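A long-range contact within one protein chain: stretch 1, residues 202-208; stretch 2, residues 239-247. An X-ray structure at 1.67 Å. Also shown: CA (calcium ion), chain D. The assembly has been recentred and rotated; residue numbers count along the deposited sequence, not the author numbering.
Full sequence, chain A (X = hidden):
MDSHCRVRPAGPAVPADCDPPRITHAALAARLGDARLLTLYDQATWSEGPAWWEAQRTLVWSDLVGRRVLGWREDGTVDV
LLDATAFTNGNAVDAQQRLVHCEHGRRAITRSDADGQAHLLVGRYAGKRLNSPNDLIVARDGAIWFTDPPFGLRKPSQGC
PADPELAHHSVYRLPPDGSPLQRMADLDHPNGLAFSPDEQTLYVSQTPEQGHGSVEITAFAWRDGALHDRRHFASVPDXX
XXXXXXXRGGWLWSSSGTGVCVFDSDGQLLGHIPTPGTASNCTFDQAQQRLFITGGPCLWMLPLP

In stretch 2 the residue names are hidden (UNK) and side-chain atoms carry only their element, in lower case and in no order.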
# COMPACT_ATOMS: atom_id res chain seq x y z
N LEU A 202 -14.17 -6.11 30.00
CA LEU A 202 -13.70 -5.53 28.75
C LEU A 202 -12.28 -6.04 28.56
O LEU A 202 -11.44 -5.90 29.46
CB LEU A 202 -13.65 -4.00 28.84
CG LEU A 202 -13.64 -3.17 27.54
CD1 LEU A 202 -12.76 -1.94 27.74
CD2 LEU A 202 -13.13 -3.99 26.37
N TYR A 203 -12.02 -6.66 27.41
CA TYR A 203 -10.69 -7.18 27.11
C TYR A 203 -10.02 -6.19 26.17
O TYR A 203 -10.64 -5.69 25.23
CB TYR A 203 -10.79 -8.53 26.41
CG TYR A 203 -11.57 -9.58 27.17
CD1 TYR A 203 -12.90 -9.84 26.86
CD2 TYR A 203 -10.97 -10.34 28.18
CE1 TYR A 203 -13.62 -10.82 27.53
CE2 TYR A 203 -11.67 -11.32 28.85
CZ TYR A 203 -13.00 -11.56 28.52
OH TYR A 203 -13.70 -12.55 29.17
N VAL A 204 -8.74 -5.90 26.43
CA VAL A 204 -7.98 -4.96 25.61
C VAL A 204 -6.56 -5.49 25.49
O VAL A 204 -5.93 -5.79 26.50
CB VAL A 204 -7.90 -3.56 26.26
CG1 VAL A 204 -7.16 -2.60 25.35
CG2 VAL A 204 -9.29 -3.04 26.58
N SER A 205 -6.04 -5.62 24.28
CA SER A 205 -4.68 -6.10 24.15
C SER A 205 -3.71 -4.92 24.14
O SER A 205 -4.09 -3.80 23.79
CB SER A 205 -4.50 -6.94 22.87
OG SER A 205 -4.63 -6.16 21.70
N GLN A 206 -2.48 -5.19 24.55
CA GLN A 206 -1.44 -4.17 24.58
C GLN A 206 -0.30 -4.79 23.77
O GLN A 206 0.18 -5.87 24.11
CB GLN A 206 -0.98 -3.90 26.02
CG GLN A 206 -2.08 -3.39 26.95
CD GLN A 206 -1.55 -3.02 28.32
OE1 GLN A 206 -0.71 -2.13 28.46
NE2 GLN A 206 -2.03 -3.72 29.35
N THR A 207 0.13 -4.11 22.71
CA THR A 207 1.18 -4.66 21.86
C THR A 207 2.34 -3.72 21.59
O THR A 207 2.57 -3.31 20.46
CB THR A 207 0.58 -5.11 20.51
OG1 THR A 207 0.12 -3.96 19.79
CG2 THR A 207 -0.58 -6.05 20.73
N PRO A 208 3.09 -3.37 22.64
CA PRO A 208 4.24 -2.47 22.49
C PRO A 208 5.41 -3.13 21.76
O PRO A 208 5.39 -4.33 21.47
CB PRO A 208 4.59 -2.13 23.93
CG PRO A 208 4.28 -3.40 24.65
CD PRO A 208 2.94 -3.79 24.04
N UNK A 239 3.87 -14.11 18.39
CA UNK A 239 3.47 -12.85 17.80
C UNK A 239 2.67 -11.95 18.72
O UNK A 239 2.75 -12.05 19.95
N UNK A 240 1.87 -11.09 18.11
CA UNK A 240 1.08 -10.13 18.85
C UNK A 240 -0.42 -10.39 18.84
O UNK A 240 -0.99 -10.72 17.80
c UNK A 240 1.29 -8.73 18.26
c UNK A 240 3.35 -7.89 19.36
c UNK A 240 2.73 -8.26 18.04
c UNK A 240 2.74 -7.09 17.07
N UNK A 241 -1.07 -10.26 20.00
CA UNK A 241 -2.52 -10.48 20.05
C UNK A 241 -3.06 -9.11 19.60
O UNK A 241 -3.35 -8.25 20.42
c UNK A 241 -2.78 -10.77 21.52
c UNK A 241 -0.50 -10.20 21.36
c UNK A 241 -1.73 -9.97 22.22
N UNK A 242 -3.13 -8.93 18.29
CA UNK A 242 -3.56 -7.69 17.66
C UNK A 242 -5.05 -7.43 17.87
O UNK A 242 -5.45 -6.76 18.82
c UNK A 242 -3.09 -6.40 15.52
o UNK A 242 -2.16 -6.24 14.70
c UNK A 242 -3.25 -7.76 16.17
o UNK A 242 -3.91 -5.51 15.80
N UNK A 243 -5.87 -7.97 16.98
CA UNK A 243 -7.30 -7.81 17.10
C UNK A 243 -7.91 -9.14 17.51
O UNK A 243 -7.30 -10.19 17.30
N UNK A 244 -9.09 -9.10 18.11
CA UNK A 244 -9.75 -10.33 18.55
C UNK A 244 -11.24 -10.10 18.75
O UNK A 244 -11.71 -8.96 18.72
c UNK A 244 -9.06 -9.76 20.93
c UNK A 244 -10.12 -8.53 22.73
c UNK A 244 -8.96 -7.78 22.91
c UNK A 244 -9.11 -10.81 19.86
c UNK A 244 -7.91 -9.00 21.12
c UNK A 244 -7.86 -8.02 22.11
c UNK A 244 -10.17 -9.52 21.74
N UNK A 245 -11.98 -11.18 18.95
CA UNK A 245 -13.41 -11.08 19.17
C UNK A 245 -13.84 -12.08 20.23
O UNK A 245 -13.08 -12.97 20.60
s UNK A 245 -14.02 -13.00 17.19
c UNK A 245 -14.19 -11.33 17.87
N UNK A 246 -15.05 -11.90 20.74
CA UNK A 246 -15.60 -12.79 21.76
C UNK A 246 -16.94 -13.31 21.27
O UNK A 246 -17.77 -12.53 20.79
c UNK A 246 -15.79 -12.06 23.10
c UNK A 246 -14.45 -11.52 23.59
c UNK A 246 -16.39 -13.00 24.13
N UNK A 247 -17.17 -14.62 21.40
CA UNK A 247 -18.43 -15.19 20.94
C UNK A 247 -19.49 -15.22 22.04
O UNK A 247 -19.21 -14.89 23.19
o UNK A 247 -17.16 -18.63 21.01
c UNK A 247 -17.76 -17.61 21.41
c UNK A 247 -18.20 -16.60 20.36
o UNK A 247 -18.02 -17.40 22.61
CA CA D . -5.24 -3.55 15.44
O HOH W 1 -6.93 -4.55 16.82
O HOH W 2 -3.37 -2.54 14.04
O HOH W 3 -7.16 -2.62 14.31
O HOH W 4 -6.15 -5.57 14.39

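Stretch 1 runs as a strand from 202 to 206 and leaves it at Thr-207; stretch 2 approaches it first as a loop and then as a short strand. Position 239 has no side-chain atoms, and nothing of stretch 1 lies near it. Its phi of 74° is of the kind that favours a residue without a CB, and it is Gly-239.

Position 240 carries four carbons, forked at the second. The CA-to-CB bond points toward stretch 1, and one of the terminal carbons lies 4.1 Å from CB of Thr-207. This is Leu-240, the atom in question being CD2; its chi1 is m and its chi2 t.

At position 241 three carbons close a ring onto the backbone N. Its CA-to-CB bond is directed sideways; its carbonyl O stands 2.8 Å from OG of Ser-205 and 3.6 Å from CG2 of Thr-207. The ring adds looser packing, with one ring carbon 4.2 Å from CG2 of Thr-207 and another 4.2 Å from CB of Ser-205. This is Pro-241, the ring carbons being CD and CG respectively.

Position 242 has two carbons, the second bearing two oxygens: a short carboxylate on a CA-to-CB bond that points away from stretch 1. One oxygen lies 2.4 Å from the calcium ion CA, as expected of a hard anionic ligand. Four waters and atoms from elsewhere in the structure complete the metal's shell. The residue is Asp-242, binding through OD1, and its N makes a weak hydrogen bond to O of Leu-240 (2.8 Å) within the turn.

Position 243 again lacks side-chain atoms and touches nothing on stretch 1. It is Gly-243, where a CB would point away from the other stretch.

At position 244 one carbon leads to a six-carbon ring with no oxygen attached. The ring meets stretch 1 with its edge, its carbons approaching O and CB of Tyr-203 and CB of Ser-205. The residue is Phe-244: CZ is 3.5 Å from O of Tyr-203, CE1 is 3.7 Å from CB of Tyr-203, and CE2 is 3.6 Å from CB of Ser-205.

Position 245 holds one carbon and then a sulfur, out of reach of stretch 1; it is Cys-245. Position 246 has one carbon carrying two more, and one of the outer carbons lies 4.0 Å from CD1 of Tyr-203, at an oblique approach to the ring; this is Val-246, through CG2. Position 247 has two carbons with two oxygens on the second, also beyond reach, and is Asp-247.

The contact follows the alternation of stretch 1: Tyr-203, Ser-205 and Thr-207 point toward stretch 2, while Val-204 and Gln-206 point away. The strands run nearly antiparallel (166°), but their axes come no nearer than 9.1 Å, a gap bridged by side chains. Phe-244 and Val-246 pack against Tyr-203, whereas the hydroxyl of Ser-205 reaches the backbone of the loop. The two stretches together bury 375 Å².

Stretch 2, residues 239-247: GLPDGFCVD
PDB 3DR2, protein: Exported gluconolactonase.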